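Local coordinates for PpBBE-like 1 D396N (Physcomitrella patens subsp. patens, PDB 6EO5), which is a variant of a cellobiose oxidase, an FAD-dependent flavoenzyme of the berberine bridge enzyme family with a bi-covalently attached flavin, at residues T56-Q59 against V60-A63; T448-A451 against G452-W456; K240-Q243 against S244-L247. All blocks are in the same frame, centred on the assembly; numbering follows the deposited sequence.

Contact 1. Residues T56-Q59 against V60-A63; sequences TVAQ and VQNA
V57 holds CG1 opposite its own backbone N (chi1 173°), while Q61 swings CG back beside its backbone N (chi1 -76°) and then runs extended. These torsions bring the Q61 amide back over the first turn, where it passes V57 at a slant, with V57 CG1 3.9 Å from Q61 OE1. The touch is van der Waals. The amide nitrogen of Q61 bonds to the carbonyl of G180. V57 opens helix 57-70 and Q61 stands one turn further on. T56 is the N-cap of the helix. T56 OG1 accepts from Q59 N at 3.1 Å, a capping bond for an amide of the first turn. Regular i to i+4 bonding follows. V60 N donates to T56 O at 3.2 Å, and Q61 N donates almost straight to V57 O at 2.9 Å. N62 N reaches A58 O and A63 N reaches Q59 O, each at 2.9 Å. V60 brings CG2 to 3.6 Å from T56 O. Q59 sends its amide back past the start of the helix, where OE1 accepts from T55 N. The turn lies within the FAD binding domain. V57, V60 and Q61 pack on V176 of strand 170-176, V57 and Q61 also meet V182 of strand 182-186, and A63 rests on L95 and V97 of strand 95-98.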
ATOM      1  N   THR A  56      -3.302 -11.715  21.846  1.00 70.58           N
ATOM      2  CA  THR A  56      -2.719 -13.052  21.792  1.00 73.46           C
ATOM      3  C   THR A  56      -3.302 -13.835  20.622  1.00 77.12           C
ATOM      4  O   THR A  56      -4.417 -13.570  20.162  1.00 78.11           O
ATOM      5  CB  THR A  56      -2.971 -13.861  23.076  1.00 78.98           C
ATOM      6  OG1 THR A  56      -4.340 -14.302  23.113  1.00 79.21           O
ATOM      7  CG2 THR A  56      -2.676 -13.024  24.309  1.00 75.23           C
ATOM      8  N   VAL A  57      -2.538 -14.834  20.166  1.00 76.35           N
ATOM      9  CA  VAL A  57      -3.024 -15.730  19.116  1.00 73.09           C
ATOM     10  C   VAL A  57      -4.279 -16.456  19.577  1.00 77.48           C
ATOM     11  O   VAL A  57      -5.207 -16.687  18.792  1.00 81.30           O
ATOM     12  CB  VAL A  57      -1.924 -16.727  18.706  1.00 69.77           C
ATOM     13  CG1 VAL A  57      -2.481 -17.771  17.753  1.00 63.55           C
ATOM     14  CG2 VAL A  57      -0.752 -16.003  18.088  1.00 65.46           C
ATOM     15  N   ALA A  58      -4.329 -16.828  20.856  1.00 79.06           N
ATOM     16  CA  ALA A  58      -5.527 -17.462  21.392  1.00 76.89           C
ATOM     17  C   ALA A  58      -6.757 -16.606  21.134  1.00 79.05           C
ATOM     18  O   ALA A  58      -7.819 -17.121  20.760  1.00 78.34           O
ATOM     19  CB  ALA A  58      -5.359 -17.715  22.890  1.00 78.57           C
ATOM     20  N   GLN A  59      -6.625 -15.287  21.313  1.00 78.74           N
ATOM     21  CA  GLN A  59      -7.780 -14.405  21.184  1.00 79.41           C
ATOM     22  C   GLN A  59      -8.185 -14.227  19.724  1.00 81.22           C
ATOM     23  O   GLN A  59      -9.379 -14.094  19.414  1.00 75.93           O
ATOM     24  CB  GLN A  59      -7.478 -13.061  21.839  1.00 77.22           C
ATOM     25  CG  GLN A  59      -7.298 -13.160  23.334  1.00 77.26           C
ATOM     26  CD  GLN A  59      -6.992 -11.829  23.958  1.00 80.19           C
ATOM     27  OE1 GLN A  59      -6.649 -10.873  23.264  1.00 83.67           O
ATOM     28  NE2 GLN A  59      -7.121 -11.747  25.276  1.00 81.32           N
ATOM     29  N   VAL A  60      -7.205 -14.218  18.816  1.00 79.88           N
ATOM     30  CA  VAL A  60      -7.525 -14.256  17.394  1.00 76.15           C
ATOM     31  C   VAL A  60      -8.332 -15.507  17.083  1.00 76.38           C
ATOM     32  O   VAL A  60      -9.381 -15.445  16.433  1.00 78.36           O
ATOM     33  CB  VAL A  60      -6.242 -14.179  16.546  1.00 76.20           C
ATOM     34  CG1 VAL A  60      -6.582 -14.323  15.069  1.00 74.89           C
ATOM     35  CG2 VAL A  60      -5.524 -12.866  16.793  1.00 73.23           C
ATOM     36  N   GLN A  61      -7.866 -16.661  17.574  1.00 73.91           N
ATOM     37  CA  GLN A  61      -8.610 -17.904  17.400  1.00 69.79           C
ATOM     38  C   GLN A  61     -10.014 -17.810  17.987  1.00 77.54           C
ATOM     39  O   GLN A  61     -10.962 -18.386  17.432  1.00 74.14           O
ATOM     40  CB  GLN A  61      -7.838 -19.057  18.029  1.00 67.61           C
ATOM     41  CG  GLN A  61      -6.667 -19.507  17.184  1.00 72.25           C
ATOM     42  CD  GLN A  61      -5.671 -20.342  17.951  1.00 74.65           C
ATOM     43  OE1 GLN A  61      -5.352 -20.042  19.111  1.00 79.01           O
ATOM     44  NE2 GLN A  61      -5.158 -21.394  17.308  1.00 68.19           N
ATOM     45  N   ASN A  62     -10.171 -17.078  19.093  1.00 77.32           N
ATOM     46  CA  ASN A  62     -11.493 -16.908  19.678  1.00 75.36           C
ATOM     47  C   ASN A  62     -12.401 -16.115  18.753  1.00 81.02           C
ATOM     48  O   ASN A  62     -13.557 -16.494  18.526  1.00 82.42           O
ATOM     49  CB  ASN A  62     -11.392 -16.210  21.028  1.00 77.55           C
ATOM     50  CG  ASN A  62     -12.741 -15.772  21.544  1.00 82.64           C
ATOM     51  OD1 ASN A  62     -13.190 -14.659  21.279  1.00 85.02           O
ATOM     52  ND2 ASN A  62     -13.406 -16.655  22.273  1.00 85.88           N
ATOM     53  N   ALA A  63     -11.896 -14.994  18.221  1.00 81.55           N
ATOM     54  CA  ALA A  63     -12.699 -14.177  17.314  1.00 78.15           C
ATOM     55  C   ALA A  63     -13.113 -14.967  16.076  1.00 73.82           C
ATOM     56  O   ALA A  63     -14.267 -14.890  15.643  1.00 69.11           O
ATOM     57  CB  ALA A  63     -11.927 -12.913  16.924  1.00 70.22           C
TER

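Contact 2. Residues T448-A451 against G452-W456; sequences TLIA and GKKKW
T448-A451 and G452-W456 form consecutive turns of helix 446-456, linked by four i to i+4 backbone bonds. G452 N donates to T448 O at 3.0 Å and K453 N to L449 O at 2.9 Å. K454 N meets I450 O at 2.9 Å, nearly in line with the carbonyl bond, and K455 N closes the series on A451 O at 3.1 Å. The pattern continues with W456 N on G452 O. Side chains add little between the two turns. K454 turns CG back beside its own backbone N (chi1 -66°), which lays the start of its chain over the previous turn. K454 CG comes 3.4 Å from I450 O, and K454 CD lies 4.4 Å from I450 CG2, a loose aliphatic brush. K453 leaves its CB 3.4 Å from I450 O, then bends at chi2 and leads its amine away. There NZ bonds to the carbonyls of F462 and S204 and forms a salt bridge with D457, just past the helix end. K455 runs out extended to a salt bridge with D192, whose OD2 also accepts from W456 NE1. The side chains of the three lysines touch the preceding turn through methylenes. The turn-to-turn chemistry is that of the peptide backbone. The amine of K455 ties this helix of the berberine-like C-terminal region to helix 191-200, and D192 probably stays ionised between its two donors.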
ATOM      1  N   THR A 448      -4.646 -19.922  -9.725  1.00 60.84           N
ATOM      2  CA  THR A 448      -3.909 -20.435  -8.574  1.00 63.15           C
ATOM      3  C   THR A 448      -4.446 -19.844  -7.278  1.00 62.62           C
ATOM      4  O   THR A 448      -4.636 -20.565  -6.291  1.00 62.26           O
ATOM      5  CB  THR A 448      -2.415 -20.144  -8.738  1.00 61.81           C
ATOM      6  OG1 THR A 448      -1.945 -20.779  -9.934  1.00 65.24           O
ATOM      7  CG2 THR A 448      -1.633 -20.662  -7.564  1.00 56.94           C
ATOM      8  N   LEU A 449      -4.740 -18.543  -7.271  1.00 61.12           N
ATOM      9  CA  LEU A 449      -5.253 -17.933  -6.053  1.00 60.23           C
ATOM     10  C   LEU A 449      -6.575 -18.576  -5.634  1.00 64.33           C
ATOM     11  O   LEU A 449      -6.769 -18.887  -4.451  1.00 61.66           O
ATOM     12  CB  LEU A 449      -5.378 -16.422  -6.245  1.00 58.40           C
ATOM     13  CG  LEU A 449      -4.003 -15.743  -6.365  1.00 57.24           C
ATOM     14  CD1 LEU A 449      -4.103 -14.280  -6.730  1.00 53.99           C
ATOM     15  CD2 LEU A 449      -3.223 -15.900  -5.075  1.00 58.52           C
ATOM     16  N   ILE A 450      -7.471 -18.840  -6.600  1.00 66.82           N
ATOM     17  CA  ILE A 450      -8.774 -19.431  -6.273  1.00 68.31           C
ATOM     18  C   ILE A 450      -8.607 -20.857  -5.748  1.00 65.32           C
ATOM     19  O   ILE A 450      -9.237 -21.244  -4.757  1.00 62.66           O
ATOM     20  CB  ILE A 450      -9.719 -19.375  -7.492  1.00 67.35           C
ATOM     21  CG1 ILE A 450     -10.167 -17.941  -7.766  1.00 63.66           C
ATOM     22  CG2 ILE A 450     -10.950 -20.223  -7.260  1.00 68.33           C
ATOM     23  CD1 ILE A 450     -10.570 -17.715  -9.210  1.00 61.61           C
ATOM     24  N   ALA A 451      -7.753 -21.653  -6.400  1.00 64.12           N
ATOM     25  CA  ALA A 451      -7.409 -22.974  -5.883  1.00 64.36           C
ATOM     26  C   ALA A 451      -6.994 -22.914  -4.416  1.00 67.37           C
ATOM     27  O   ALA A 451      -7.459 -23.712  -3.591  1.00 66.70           O
ATOM     28  CB  ALA A 451      -6.291 -23.579  -6.724  1.00 56.13           C
ATOM     29  N   GLY A 452      -6.121 -21.963  -4.070  1.00 61.84           N
ATOM     30  CA  GLY A 452      -5.686 -21.844  -2.693  1.00 59.79           C
ATOM     31  C   GLY A 452      -6.783 -21.370  -1.767  1.00 65.64           C
ATOM     32  O   GLY A 452      -6.795 -21.720  -0.582  1.00 67.06           O
ATOM     33  N   LYS A 453      -7.706 -20.554  -2.280  1.00 66.25           N
ATOM     34  CA  LYS A 453      -8.838 -20.126  -1.469  1.00 63.77           C
ATOM     35  C   LYS A 453      -9.734 -21.313  -1.145  1.00 67.00           C
ATOM     36  O   LYS A 453     -10.212 -21.447  -0.011  1.00 64.73           O
ATOM     37  CB  LYS A 453      -9.614 -19.026  -2.205  1.00 63.40           C
ATOM     38  CG  LYS A 453     -10.940 -18.614  -1.577  1.00 57.20           C
ATOM     39  CD  LYS A 453     -10.754 -17.888  -0.261  1.00 60.27           C
ATOM     40  CE  LYS A 453     -12.078 -17.341   0.238  1.00 55.00           C
ATOM     41  NZ  LYS A 453     -11.968 -16.655   1.546  1.00 58.15           N
ATOM     42  N   LYS A 454      -9.957 -22.197  -2.129  1.00 68.42           N
ATOM     43  CA  LYS A 454     -10.766 -23.391  -1.892  1.00 71.22           C
ATOM     44  C   LYS A 454     -10.145 -24.256  -0.808  1.00 71.97           C
ATOM     45  O   LYS A 454     -10.842 -24.763   0.080  1.00 72.27           O
ATOM     46  CB  LYS A 454     -10.914 -24.194  -3.186  1.00 69.84           C
ATOM     47  CG  LYS A 454     -11.717 -23.483  -4.262  1.00 76.51           C
ATOM     48  CD  LYS A 454     -11.642 -24.210  -5.612  1.00 83.49           C
ATOM     49  CE  LYS A 454     -13.031 -24.600  -6.127  1.00 86.18           C
ATOM     50  NZ  LYS A 454     -13.108 -24.542  -7.618  1.00 89.43           N
ATOM     51  N   LYS A 455      -8.826 -24.405  -0.854  1.00 68.92           N
ATOM     52  CA  LYS A 455      -8.122 -25.257   0.090  1.00 66.47           C
ATOM     53  C   LYS A 455      -8.156 -24.690   1.503  1.00 70.17           C
ATOM     54  O   LYS A 455      -8.340 -25.440   2.464  1.00 77.75           O
ATOM     55  CB  LYS A 455      -6.687 -25.453  -0.390  1.00 64.08           C
ATOM     56  CG  LYS A 455      -5.757 -26.071   0.617  1.00 69.73           C
ATOM     57  CD  LYS A 455      -4.440 -26.430  -0.049  1.00 68.86           C
ATOM     58  CE  LYS A 455      -3.415 -26.903   0.953  1.00 66.62           C
ATOM     59  NZ  LYS A 455      -2.260 -27.493   0.232  1.00 74.59           N
ATOM     60  N   TRP A 456      -7.998 -23.376   1.659  1.00 67.09           N
ATOM     61  CA  TRP A 456      -7.750 -22.817   2.980  1.00 66.20           C
ATOM     62  C   TRP A 456      -8.957 -22.157   3.626  1.00 65.44           C
ATOM     63  O   TRP A 456      -8.889 -21.811   4.809  1.00 67.94           O
ATOM     64  CB  TRP A 456      -6.588 -21.810   2.924  1.00 70.02           C
ATOM     65  CG  TRP A 456      -5.250 -22.455   2.734  1.00 68.24           C
ATOM     66  CD1 TRP A 456      -4.580 -22.623   1.556  1.00 70.02           C
ATOM     67  CD2 TRP A 456      -4.425 -23.039   3.749  1.00 70.01           C
ATOM     68  NE1 TRP A 456      -3.385 -23.269   1.774  1.00 70.92           N
ATOM     69  CE2 TRP A 456      -3.261 -23.529   3.113  1.00 72.41           C
ATOM     70  CE3 TRP A 456      -4.552 -23.189   5.137  1.00 73.17           C
ATOM     71  CZ2 TRP A 456      -2.232 -24.158   3.816  1.00 73.54           C
ATOM     72  CZ3 TRP A 456      -3.527 -23.814   5.840  1.00 70.54           C
ATOM     73  CH2 TRP A 456      -2.382 -24.293   5.176  1.00 75.88           C
TER

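Contact 3. Residues K240-Q243 against S244-L247; sequences KSFQ and SWGL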
ATOM      1  N   LYS A 240       6.463  14.459 -19.998  1.00 56.02           N
ATOM      2  CA  LYS A 240       7.218  13.791 -21.057  1.00 56.47           C
ATOM      3  C   LYS A 240       8.674  13.597 -20.654  1.00 55.96           C
ATOM      4  O   LYS A 240       9.254  12.528 -20.884  1.00 55.84           O
ATOM      5  CB  LYS A 240       7.126  14.586 -22.357  1.00 53.94           C
ATOM      6  CG  LYS A 240       7.707  13.878 -23.565  1.00 51.37           C
ATOM      7  CD  LYS A 240       7.306  14.615 -24.840  1.00 60.00           C
ATOM      8  CE  LYS A 240       8.049  14.094 -26.061  1.00 57.15           C
ATOM      9  NZ  LYS A 240       8.159  12.621 -25.947  1.00 69.97           N
ATOM     10  N   SER A 241       9.275  14.612 -20.032  1.00 58.40           N
ATOM     11  CA  SER A 241      10.660  14.488 -19.596  1.00 56.26           C
ATOM     12  C   SER A 241      10.809  13.438 -18.504  1.00 56.40           C
ATOM     13  O   SER A 241      11.814  12.717 -18.466  1.00 57.01           O
ATOM     14  CB  SER A 241      11.180  15.830 -19.112  1.00 54.93           C
ATOM     15  OG  SER A 241      12.510  15.668 -18.684  1.00 55.80           O
ATOM     16  N   PHE A 242       9.824  13.345 -17.606  1.00 55.65           N
ATOM     17  CA  PHE A 242       9.819  12.283 -16.600  1.00 53.60           C
ATOM     18  C   PHE A 242       9.818  10.903 -17.251  1.00 55.90           C
ATOM     19  O   PHE A 242      10.609  10.029 -16.872  1.00 54.28           O
ATOM     20  CB  PHE A 242       8.615  12.463 -15.670  1.00 52.78           C
ATOM     21  CG  PHE A 242       8.280  11.246 -14.845  1.00 51.87           C
ATOM     22  CD1 PHE A 242       9.144  10.800 -13.842  1.00 52.07           C
ATOM     23  CD2 PHE A 242       7.079  10.563 -15.053  1.00 51.82           C
ATOM     24  CE1 PHE A 242       8.830   9.683 -13.069  1.00 48.42           C
ATOM     25  CE2 PHE A 242       6.749   9.444 -14.291  1.00 50.61           C
ATOM     26  CZ  PHE A 242       7.634   9.002 -13.291  1.00 50.74           C
ATOM     27  N   GLN A 243       8.944  10.696 -18.251  1.00 58.76           N
ATOM     28  CA  GLN A 243       8.872   9.414 -18.958  1.00 54.65           C
ATOM     29  C   GLN A 243      10.190   9.065 -19.639  1.00 58.61           C
ATOM     30  O   GLN A 243      10.673   7.932 -19.535  1.00 58.32           O
ATOM     31  CB  GLN A 243       7.761   9.444 -19.998  1.00 55.22           C
ATOM     32  CG  GLN A 243       6.400   9.104 -19.469  1.00 59.31           C
ATOM     33  CD  GLN A 243       5.443   8.702 -20.578  1.00 60.42           C
ATOM     34  OE1 GLN A 243       4.434   8.046 -20.328  1.00 62.41           O
ATOM     35  NE2 GLN A 243       5.753   9.105 -21.812  1.00 61.40           N
ATOM     36  N   SER A 244      10.763  10.014 -20.386  1.00 57.22           N
ATOM     37  CA  SER A 244      12.027   9.753 -21.068  1.00 56.11           C
ATOM     38  C   SER A 244      13.117   9.411 -20.072  1.00 54.66           C
ATOM     39  O   SER A 244      13.831   8.419 -20.237  1.00 59.63           O
ATOM     40  CB  SER A 244      12.438  10.963 -21.896  1.00 57.22           C
ATOM     41  OG  SER A 244      11.367  11.377 -22.710  1.00 68.57           O
ATOM     42  N   TRP A 245      13.246  10.227 -19.022  1.00 54.95           N
ATOM     43  CA  TRP A 245      14.244   9.994 -17.986  1.00 55.43           C
ATOM     44  C   TRP A 245      14.010   8.666 -17.270  1.00 59.46           C
ATOM     45  O   TRP A 245      14.969   7.929 -16.979  1.00 55.22           O
ATOM     46  CB  TRP A 245      14.211  11.156 -16.990  1.00 54.68           C
ATOM     47  CG  TRP A 245      15.020  10.942 -15.723  1.00 57.36           C
ATOM     48  CD1 TRP A 245      16.366  11.075 -15.585  1.00 55.82           C
ATOM     49  CD2 TRP A 245      14.517  10.588 -14.418  1.00 57.88           C
ATOM     50  NE1 TRP A 245      16.737  10.817 -14.288  1.00 56.12           N
ATOM     51  CE2 TRP A 245      15.623  10.517 -13.551  1.00 54.54           C
ATOM     52  CE3 TRP A 245      13.239  10.324 -13.904  1.00 53.76           C
ATOM     53  CZ2 TRP A 245      15.496  10.199 -12.195  1.00 52.62           C
ATOM     54  CZ3 TRP A 245      13.118  10.001 -12.555  1.00 53.41           C
ATOM     55  CH2 TRP A 245      14.237   9.941 -11.721  1.00 53.83           C
ATOM     56  N   GLY A 246      12.735   8.351 -16.978  1.00 56.32           N
ATOM     57  CA  GLY A 246      12.413   7.180 -16.174  1.00 53.98           C
ATOM     58  C   GLY A 246      12.850   5.872 -16.797  1.00 56.41           C
ATOM     59  O   GLY A 246      13.190   4.924 -16.079  1.00 55.23           O
ATOM     60  N   LEU A 247      12.865   5.806 -18.132  1.00 53.36           N
ATOM     61  CA  LEU A 247      13.289   4.599 -18.835  1.00 53.96           C
ATOM     62  C   LEU A 247      14.707   4.160 -18.479  1.00 59.31           C
ATOM     63  O   LEU A 247      15.041   2.991 -18.697  1.00 59.55           O
ATOM     64  CB  LEU A 247      13.188   4.812 -20.345  1.00 53.08           C
ATOM     65  CG  LEU A 247      11.750   4.737 -20.868  1.00 59.74           C
ATOM     66  CD1 LEU A 247      11.570   5.413 -22.221  1.00 55.85           C
ATOM     67  CD2 LEU A 247      11.314   3.280 -20.928  1.00 57.35           C
TER
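K240-Q243 and S244-L247 are successive turns at the C-terminal part of helix 235-246, one of the helices packed on the seven-stranded antiparallel sheet. This sheet with its helices is consistent with the substrate domain of VAO-family flavoenzymes. The two turns meet through F242 and W245 on one side and through K240 and S244 on another. Both aromatic residues set CG opposite the backbone N (chi1 164° for F242, 170° for W245), which sends their rings off the same flank of the helix. F242 CD1 lies 4.1 Å from W245 CE3. The rings pass at a slant, and the touch is apolar. The indole also turns an edge to the main chain of the previous turn, with F242 O near the ring plane and 4.0 Å from W245 CE3. This pair faces the interior. F242 meets the ring of F257 and packs on L267 of strand 264-271, and W245 rests on the same leucine while its NE1 bonds to the carbonyl of L281. The backbone is tied by W245 N to S241 O at 2.9 Å and G246 N to F242 O at 2.7 Å. The next bond, L247 N to Q243 O, is weak at 3.4 Å. L247 curls back all the same, and its CG lies 3.6 Å from Q243 O. On the outer side K240 sends its amine to a salt bridge with D345. The K240 carbonyl is gripped twice. S244 N donates to K240 O at 3.0 Å, nearly straight. S244 OG donates to K240 O, also at 3.0 Å, from 38° above the carbonyl plane.

Overall arrangement
From the N terminus the order is contact 1, contact 3, contact 2. Each is local and closes no more than turns of a single helix, so none nests in or crosses another. Contact 1 starts helix 57-70 in the FAD binding domain. Contact 3, on helix 235-246, belongs to the layer over the seven-stranded sheet. Contact 2, in helix 446-456, brings the C-terminal region back against helix 191-200. Contacts 1 and 2 do not touch. Their centres lie about 24 Å apart, their nearest atoms about 12 Å. Contact 3 stands on the opposite side of the chain's centre from contact 1, about 50 Å between centres, and its centre is about 40 Å from that of contact 2.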